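Local coordinates for protein citrate lyase, subunit 1 (Methanosaeta concilii, PDB 6HXI) that probably catalyses the ATP-dependent cleavage of citrate with coenzyme A into acetyl-CoA and oxaloacetate, at residues N31-G36 / A46-L51; T54-K59 / F106-F111. All coordinates share one frame; numbering follows the deposited sequence.

Overall arrangement
After strand 3-6 and helix 8-18, the chain lays down edge strand 33-35. It then passes through helix 41-47 to the start of helix 50-53. Contact 1 closes this short loop of nine residues and packs the helical turn back on the strand. Strand 56-60 follows at once, and contact 2 opens there. Its loop spans 46 residues, including helix 79-89, before strand 106-110 returns to close it. The two loops are in series and neither nests nor crosses. Strand 106-110 enters the sheet between 33-35 and 56-60. It bonds to strand 33-35 through Ala33 and Val35, so both contacts meet in one antiparallel sheet of the ATP-grasp region.

Contact 1: N31-G36 / A46-L51; sequences NLALVG and AENPWL
The carbonyl oxygen of Ala33 is gripped by one bond, from the backbone N of Ile108 in the neighbouring strand 106-110. This ties the edge strand to its neighbour, while the turn 48-51 packs over the face of the sheet that carries Ala33 CB. The indole of Trp50 carries most of that meeting. Its CG sits between the backbone N and the carbonyl carbon, the crowded position (chi1 62°). Asn31 lies over one face of the ring. Its CB makes a CH-pi contact, 3.8 Å from the centroid of the six-membered ring of Trp50 and only 15° off the normal. The amide continues over the five-membered ring, with Asn31 ND2 3.4 Å from Trp50 CD1. The amide plane is turned 53° from the ring, so it is not a flat stack. Leu51 CG covers the opposite face of the indole, near its rim. The backbone of residues 31-33 runs along the far end of the ring, where Leu32 N approaches Trp50 CZ2 obliquely at 3.5 Å. Ala33 points its methyl into the turn, with Ala33 CB 4.3 Å from Leu51 CD2. Leu44 of helix 41-47 also touches Ala33, and Pro110 touches both Asn31 and Trp50. The contact thus joins the edge strand of the small antiparallel sheet to its helical connection. Between the two segments the grip is CH-pi and dispersion. The neighbouring amide would probably polarise the CB hydrogens of Asn31 and strengthen their attraction to the indole.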
ATOM      1  N   ASN C  31     -31.890  26.744 -59.367  1.00 74.54           N
ATOM      2  CA  ASN C  31     -33.225  27.365 -59.243  1.00 74.08           C
ATOM      3  C   ASN C  31     -34.324  26.315 -59.142  1.00 76.70           C
ATOM      4  O   ASN C  31     -34.883  25.876 -60.151  1.00 76.03           O
ATOM      5  CB  ASN C  31     -33.528  28.383 -60.361  1.00 76.98           C
ATOM      6  CG  ASN C  31     -32.523  29.493 -60.522  1.00 99.13           C
ATOM      7  OD1 ASN C  31     -31.915  29.634 -61.577  1.00 92.96           O
ATOM      8  ND2 ASN C  31     -32.300  30.295 -59.491  1.00 92.19           N
ATOM      9  N   LEU C  32     -34.608  25.894 -57.899  1.00 72.64           N
ATOM     10  CA  LEU C  32     -35.597  24.866 -57.583  1.00 70.64           C
ATOM     11  C   LEU C  32     -36.405  25.236 -56.334  1.00 74.90           C
ATOM     12  O   LEU C  32     -35.864  25.786 -55.366  1.00 75.52           O
ATOM     13  CB  LEU C  32     -34.900  23.512 -57.365  1.00 70.01           C
ATOM     14  CG  LEU C  32     -34.054  22.951 -58.508  1.00 73.57           C
ATOM     15  CD1 LEU C  32     -32.829  22.271 -57.979  1.00 72.90           C
ATOM     16  CD2 LEU C  32     -34.854  22.003 -59.372  1.00 75.46           C
ATOM     17  N   ALA C  33     -37.704  24.914 -56.366  1.00 70.29           N
ATOM     18  CA  ALA C  33     -38.633  25.155 -55.272  1.00 69.60           C
ATOM     19  C   ALA C  33     -39.560  23.947 -55.121  1.00 71.92           C
ATOM     20  O   ALA C  33     -40.154  23.506 -56.111  1.00 70.26           O
ATOM     21  CB  ALA C  33     -39.445  26.419 -55.546  1.00 70.94           C
ATOM     22  N   LEU C  34     -39.661  23.397 -53.894  1.00 68.91           N
ATOM     23  CA  LEU C  34     -40.548  22.270 -53.617  1.00 68.71           C
ATOM     24  C   LEU C  34     -41.741  22.738 -52.799  1.00 76.86           C
ATOM     25  O   LEU C  34     -41.559  23.416 -51.788  1.00 78.00           O
ATOM     26  CB  LEU C  34     -39.814  21.104 -52.908  1.00 67.90           C
ATOM     27  CG  LEU C  34     -40.606  19.780 -52.752  1.00 70.82           C
ATOM     28  CD1 LEU C  34     -40.736  19.033 -54.089  1.00 69.70           C
ATOM     29  CD2 LEU C  34     -39.987  18.896 -51.708  1.00 70.88           C
ATOM     30  N   VAL C  35     -42.957  22.353 -53.225  1.00 75.97           N
ATOM     31  CA  VAL C  35     -44.209  22.721 -52.564  1.00 78.36           C
ATOM     32  C   VAL C  35     -44.905  21.492 -51.961  1.00 86.54           C
ATOM     33  O   VAL C  35     -45.487  20.683 -52.693  1.00 86.16           O
ATOM     34  CB  VAL C  35     -45.133  23.559 -53.495  1.00 82.76           C
ATOM     35  CG1 VAL C  35     -46.468  23.883 -52.828  1.00 83.63           C
ATOM     36  CG2 VAL C  35     -44.440  24.841 -53.932  1.00 82.92           C
ATOM     37  N   GLY C  36     -44.819  21.379 -50.631  1.00 86.36           N
ATOM     38  CA  GLY C  36     -45.438  20.320 -49.843  1.00 87.56           C
ATOM     39  C   GLY C  36     -46.795  20.729 -49.294  1.00 95.74           C
ATOM     40  O   GLY C  36     -47.281  21.817 -49.626  1.00 95.84           O
ATOM     41  N   ALA C  46     -39.800  34.386 -50.507  1.00102.71           N
ATOM     42  CA  ALA C  46     -38.747  35.190 -49.874  1.00104.16           C
ATOM     43  C   ALA C  46     -37.405  34.459 -49.968  1.00105.89           C
ATOM     44  O   ALA C  46     -36.353  35.096 -49.957  1.00106.32           O
ATOM     45  CB  ALA C  46     -39.098  35.450 -48.419  1.00106.70           C
ATOM     46  N   GLU C  47     -37.457  33.117 -50.060  1.00100.28           N
ATOM     47  CA  GLU C  47     -36.301  32.233 -50.218  1.00 99.17           C
ATOM     48  C   GLU C  47     -35.857  32.226 -51.694  1.00 99.68           C
ATOM     49  O   GLU C  47     -34.659  32.146 -51.975  1.00 99.79           O
ATOM     50  CB  GLU C  47     -36.652  30.798 -49.760  1.00 99.43           C
ATOM     51  CG  GLU C  47     -36.647  30.591 -48.246  1.00115.82           C
ATOM     52  CD  GLU C  47     -37.376  29.377 -47.682  1.00143.74           C
ATOM     53  OE1 GLU C  47     -37.991  28.613 -48.462  1.00139.24           O
ATOM     54  OE2 GLU C  47     -37.340  29.200 -46.441  1.00141.38           O
ATOM     55  N   ASN C  48     -36.825  32.321 -52.631  1.00 93.30           N
ATOM     56  CA  ASN C  48     -36.577  32.307 -54.074  1.00 91.38           C
ATOM     57  C   ASN C  48     -37.136  33.559 -54.757  1.00 93.72           C
ATOM     58  O   ASN C  48     -38.289  33.543 -55.204  1.00 92.54           O
ATOM     59  CB  ASN C  48     -37.157  31.045 -54.723  1.00 88.43           C
ATOM     60  CG  ASN C  48     -36.844  29.766 -54.012  1.00 94.75           C
ATOM     61  OD1 ASN C  48     -37.708  29.171 -53.354  1.00 82.85           O
ATOM     62  ND2 ASN C  48     -35.600  29.326 -54.125  1.00 84.83           N
ATOM     63  N   PRO C  49     -36.341  34.655 -54.858  1.00 90.39           N
ATOM     64  CA  PRO C  49     -36.851  35.867 -55.521  1.00 90.59           C
ATOM     65  C   PRO C  49     -37.080  35.652 -57.017  1.00 92.03           C
ATOM     66  O   PRO C  49     -38.050  36.183 -57.553  1.00 91.74           O
ATOM     67  CB  PRO C  49     -35.765  36.917 -55.245  1.00 94.83           C
ATOM     68  CG  PRO C  49     -34.875  36.313 -54.189  1.00 99.41           C
ATOM     69  CD  PRO C  49     -34.952  34.848 -54.397  1.00 92.80           C
ATOM     70  N   TRP C  50     -36.235  34.807 -57.666  1.00 86.64           N
ATOM     71  CA  TRP C  50     -36.307  34.443 -59.091  1.00 85.17           C
ATOM     72  C   TRP C  50     -37.702  33.972 -59.564  1.00 84.77           C
ATOM     73  O   TRP C  50     -38.014  34.113 -60.745  1.00 83.15           O
ATOM     74  CB  TRP C  50     -35.230  33.397 -59.448  1.00 83.52           C
ATOM     75  CG  TRP C  50     -35.374  32.094 -58.720  1.00 83.15           C
ATOM     76  CD1 TRP C  50     -34.744  31.728 -57.567  1.00 86.16           C
ATOM     77  CD2 TRP C  50     -36.203  30.980 -59.098  1.00 81.37           C
ATOM     78  NE1 TRP C  50     -35.119  30.453 -57.205  1.00 84.16           N
ATOM     79  CE2 TRP C  50     -36.025  29.976 -58.118  1.00 84.67           C
ATOM     80  CE3 TRP C  50     -37.082  30.732 -60.171  1.00 81.93           C
ATOM     81  CZ2 TRP C  50     -36.698  28.744 -58.173  1.00 82.45           C
ATOM     82  CZ3 TRP C  50     -37.750  29.518 -60.222  1.00 82.07           C
ATOM     83  CH2 TRP C  50     -37.543  28.532 -59.243  1.00 81.88           C
ATOM     84  N   LEU C  51     -38.519  33.399 -58.643  1.00 79.37           N
ATOM     85  CA  LEU C  51     -39.872  32.896 -58.914  1.00 77.32           C
ATOM     86  C   LEU C  51     -40.766  33.938 -59.584  1.00 82.02           C
ATOM     87  O   LEU C  51     -41.393  33.654 -60.608  1.00 81.48           O
ATOM     88  CB  LEU C  51     -40.548  32.414 -57.611  1.00 76.21           C
ATOM     89  CG  LEU C  51     -40.072  31.104 -56.996  1.00 79.34           C
ATOM     90  CD1 LEU C  51     -40.571  30.972 -55.568  1.00 79.23           C
ATOM     91  CD2 LEU C  51     -40.544  29.897 -57.804  1.00 80.27           C
TER

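Contact 2: T54-K59 / F106-F111; sequences TRLVVK and FLIEPF
The two inner strands of a four-stranded antiparallel sheet meet here, 56-59 against 106-110. Val57 and Glu109 form a hydrogen-bonded pair. Val57 N gives to Glu109 O at 2.9 Å in a bent bond (141°), and Glu109 N returns a straighter one to Val57 O. Lys59 and Leu107 exchange two more bonds. Past the strand end, Phe111 N reaches Arg55 O at 2.7 Å. That bond is nearly straight (169°), but the donor stands above the carbonyl plane. Phe111 then turns a ring edge to Val57, whose CG2 lies 3.7 Å from Phe111 CD1. This sheet belongs to the ATP-grasp region, and its two faces differ. On one face, Lys59 and Glu109 cross obliquely with extended chains. Lys59 NZ and Glu109 OE2 form a weak salt bridge of 3.3 Å. Lys59 NZ also pairs with Glu8 and Asp214, and Glu109 OE1 with Lys12; the acids would probably keep the lysine charged. The other face is apolar. Val58 and Ile108 lie side by side, with Val58 CG2 3.8 Å from Ile108 CG1. Ile108 CG2 lies 3.9 Å from Leu56 CD1. An alanine at Ile108 would lose both of these branches and would probably loosen the packing against Val58, Leu56 and Leu51. Helix 79-89 covers Leu56 and Val58 through Ala82, Tyr85 and Leu86.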
ATOM      1  N   THR C  54     -39.330  35.031 -63.447  1.00 86.63           N
ATOM      2  CA  THR C  54     -38.957  34.010 -64.445  1.00 86.40           C
ATOM      3  C   THR C  54     -40.183  33.230 -64.946  1.00 89.41           C
ATOM      4  O   THR C  54     -41.183  33.139 -64.223  1.00 89.12           O
ATOM      5  CB  THR C  54     -37.881  33.061 -63.845  1.00 95.46           C
ATOM      6  OG1 THR C  54     -36.886  33.834 -63.171  1.00 99.04           O
ATOM      7  CG2 THR C  54     -37.200  32.173 -64.887  1.00 93.32           C
ATOM      8  N   ARG C  55     -40.115  32.686 -66.190  1.00 84.84           N
ATOM      9  CA  ARG C  55     -41.175  31.827 -66.726  1.00 82.97           C
ATOM     10  C   ARG C  55     -40.949  30.444 -66.103  1.00 82.76           C
ATOM     11  O   ARG C  55     -39.816  29.962 -66.068  1.00 81.42           O
ATOM     12  CB  ARG C  55     -41.188  31.782 -68.265  1.00 82.93           C
ATOM     13  CG  ARG C  55     -41.711  33.062 -68.933  1.00 93.91           C
ATOM     14  CD  ARG C  55     -43.068  33.563 -68.431  1.00 98.38           C
ATOM     15  NE  ARG C  55     -44.179  32.675 -68.783  1.00105.18           N
ATOM     16  CZ  ARG C  55     -45.352  33.090 -69.254  1.00120.47           C
ATOM     17  NH1 ARG C  55     -45.582  34.385 -69.441  1.00114.18           N
ATOM     18  NH2 ARG C  55     -46.310  32.215 -69.532  1.00102.17           N
ATOM     19  N   LEU C  56     -42.015  29.848 -65.566  1.00 76.47           N
ATOM     20  CA  LEU C  56     -41.965  28.615 -64.794  1.00 74.27           C
ATOM     21  C   LEU C  56     -42.538  27.354 -65.449  1.00 77.82           C
ATOM     22  O   LEU C  56     -43.160  27.398 -66.516  1.00 76.66           O
ATOM     23  CB  LEU C  56     -42.684  28.846 -63.440  1.00 73.25           C
ATOM     24  CG  LEU C  56     -42.327  30.105 -62.647  1.00 78.28           C
ATOM     25  CD1 LEU C  56     -43.257  30.279 -61.507  1.00 78.65           C
ATOM     26  CD2 LEU C  56     -40.893  30.070 -62.125  1.00 80.48           C
ATOM     27  N   VAL C  57     -42.257  26.217 -64.774  1.00 74.59           N
ATOM     28  CA  VAL C  57     -42.733  24.849 -64.990  1.00 74.62           C
ATOM     29  C   VAL C  57     -43.092  24.321 -63.584  1.00 78.63           C
ATOM     30  O   VAL C  57     -42.277  24.406 -62.660  1.00 76.14           O
ATOM     31  CB  VAL C  57     -41.705  23.916 -65.704  1.00 78.70           C
ATOM     32  CG1 VAL C  57     -42.230  22.490 -65.832  1.00 77.99           C
ATOM     33  CG2 VAL C  57     -41.331  24.447 -67.076  1.00 80.14           C
ATOM     34  N   VAL C  58     -44.307  23.810 -63.423  1.00 77.59           N
ATOM     35  CA  VAL C  58     -44.732  23.239 -62.151  1.00 77.84           C
ATOM     36  C   VAL C  58     -45.376  21.868 -62.437  1.00 84.28           C
ATOM     37  O   VAL C  58     -46.240  21.746 -63.310  1.00 85.90           O
ATOM     38  CB  VAL C  58     -45.551  24.207 -61.236  1.00 82.20           C
ATOM     39  CG1 VAL C  58     -46.744  24.828 -61.950  1.00 83.04           C
ATOM     40  CG2 VAL C  58     -45.958  23.556 -59.917  1.00 81.59           C
ATOM     41  N   LYS C  59     -44.852  20.828 -61.773  1.00 80.27           N
ATOM     42  CA  LYS C  59     -45.250  19.433 -61.955  1.00 80.19           C
ATOM     43  C   LYS C  59     -45.204  18.639 -60.632  1.00 84.58           C
ATOM     44  O   LYS C  59     -44.376  18.961 -59.772  1.00 83.32           O
ATOM     45  CB  LYS C  59     -44.358  18.761 -63.028  1.00 82.50           C
ATOM     46  CG  LYS C  59     -42.847  18.887 -62.791  1.00 83.12           C
ATOM     47  CD  LYS C  59     -42.047  18.508 -64.022  1.00 87.48           C
ATOM     48  CE  LYS C  59     -40.672  19.114 -63.993  1.00 91.81           C
ATOM     49  NZ  LYS C  59     -39.769  18.504 -65.010  1.00100.11           N
ATOM     50  N   PHE C 106     -45.019  19.186 -55.202  1.00 73.77           N
ATOM     51  CA  PHE C 106     -44.866  19.792 -56.531  1.00 73.47           C
ATOM     52  C   PHE C 106     -43.546  20.526 -56.686  1.00 74.15           C
ATOM     53  O   PHE C 106     -43.137  21.279 -55.794  1.00 73.52           O
ATOM     54  CB  PHE C 106     -46.026  20.773 -56.831  1.00 76.49           C
ATOM     55  CG  PHE C 106     -47.403  20.156 -56.798  1.00 79.40           C
ATOM     56  CD1 PHE C 106     -48.121  20.078 -55.608  1.00 84.23           C
ATOM     57  CD2 PHE C 106     -47.983  19.651 -57.953  1.00 82.16           C
ATOM     58  CE1 PHE C 106     -49.381  19.476 -55.570  1.00 86.39           C
ATOM     59  CE2 PHE C 106     -49.244  19.053 -57.918  1.00 86.63           C
ATOM     60  CZ  PHE C 106     -49.936  18.975 -56.727  1.00 85.80           C
ATOM     61  N   LEU C 107     -42.897  20.338 -57.837  1.00 68.29           N
ATOM     62  CA  LEU C 107     -41.637  21.012 -58.115  1.00 67.64           C
ATOM     63  C   LEU C 107     -41.860  22.239 -59.008  1.00 72.28           C
ATOM     64  O   LEU C 107     -42.563  22.152 -60.021  1.00 71.83           O
ATOM     65  CB  LEU C 107     -40.620  20.032 -58.747  1.00 67.22           C
ATOM     66  CG  LEU C 107     -39.315  20.623 -59.328  1.00 72.29           C
ATOM     67  CD1 LEU C 107     -38.348  21.094 -58.230  1.00 72.26           C
ATOM     68  CD2 LEU C 107     -38.643  19.644 -60.255  1.00 75.39           C
ATOM     69  N   ILE C 108     -41.258  23.378 -58.616  1.00 69.56           N
ATOM     70  CA  ILE C 108     -41.274  24.618 -59.402  1.00 70.15           C
ATOM     71  C   ILE C 108     -39.847  24.920 -59.869  1.00 72.87           C
ATOM     72  O   ILE C 108     -38.900  24.931 -59.075  1.00 70.75           O
ATOM     73  CB  ILE C 108     -41.989  25.851 -58.765  1.00 73.92           C
ATOM     74  CG1 ILE C 108     -43.288  25.442 -58.036  1.00 74.52           C
ATOM     75  CG2 ILE C 108     -42.280  26.923 -59.849  1.00 76.21           C
ATOM     76  CD1 ILE C 108     -43.804  26.462 -57.058  1.00 83.56           C
ATOM     77  N   GLU C 109     -39.705  25.119 -61.175  1.00 71.22           N
ATOM     78  CA  GLU C 109     -38.419  25.420 -61.789  1.00 72.44           C
ATOM     79  C   GLU C 109     -38.559  26.339 -63.029  1.00 77.49           C
ATOM     80  O   GLU C 109     -39.651  26.402 -63.602  1.00 75.56           O
ATOM     81  CB  GLU C 109     -37.681  24.115 -62.135  1.00 73.32           C
ATOM     82  CG  GLU C 109     -38.313  23.287 -63.242  1.00 82.85           C
ATOM     83  CD  GLU C 109     -37.532  22.052 -63.644  1.00103.74           C
ATOM     84  OE1 GLU C 109     -36.368  21.905 -63.206  1.00 88.86           O
ATOM     85  OE2 GLU C 109     -38.081  21.235 -64.418  1.00102.85           O
ATOM     86  N   PRO C 110     -37.473  27.023 -63.479  1.00 76.79           N
ATOM     87  CA  PRO C 110     -37.591  27.864 -64.686  1.00 78.28           C
ATOM     88  C   PRO C 110     -37.851  27.066 -65.967  1.00 83.93           C
ATOM     89  O   PRO C 110     -37.366  25.942 -66.107  1.00 84.02           O
ATOM     90  CB  PRO C 110     -36.242  28.589 -64.752  1.00 81.33           C
ATOM     91  CG  PRO C 110     -35.301  27.734 -63.999  1.00 85.28           C
ATOM     92  CD  PRO C 110     -36.101  27.072 -62.921  1.00 78.75           C
ATOM     93  N   PHE C 111     -38.625  27.648 -66.894  1.00 82.42           N
ATOM     94  CA  PHE C 111     -38.947  27.046 -68.185  1.00 83.59           C
ATOM     95  C   PHE C 111     -37.785  27.284 -69.130  1.00 89.17           C
ATOM     96  O   PHE C 111     -37.459  28.443 -69.423  1.00 90.85           O
ATOM     97  CB  PHE C 111     -40.253  27.635 -68.759  1.00 86.54           C
ATOM     98  CG  PHE C 111     -40.605  27.190 -70.165  1.00 89.92           C
ATOM     99  CD1 PHE C 111     -41.287  26.002 -70.386  1.00 92.75           C
ATOM    100  CD2 PHE C 111     -40.273  27.975 -71.264  1.00 94.43           C
ATOM    101  CE1 PHE C 111     -41.611  25.593 -71.684  1.00 95.38           C
ATOM    102  CE2 PHE C 111     -40.588  27.559 -72.563  1.00 98.95           C
ATOM    103  CZ  PHE C 111     -41.255  26.373 -72.765  1.00 96.48           C
TER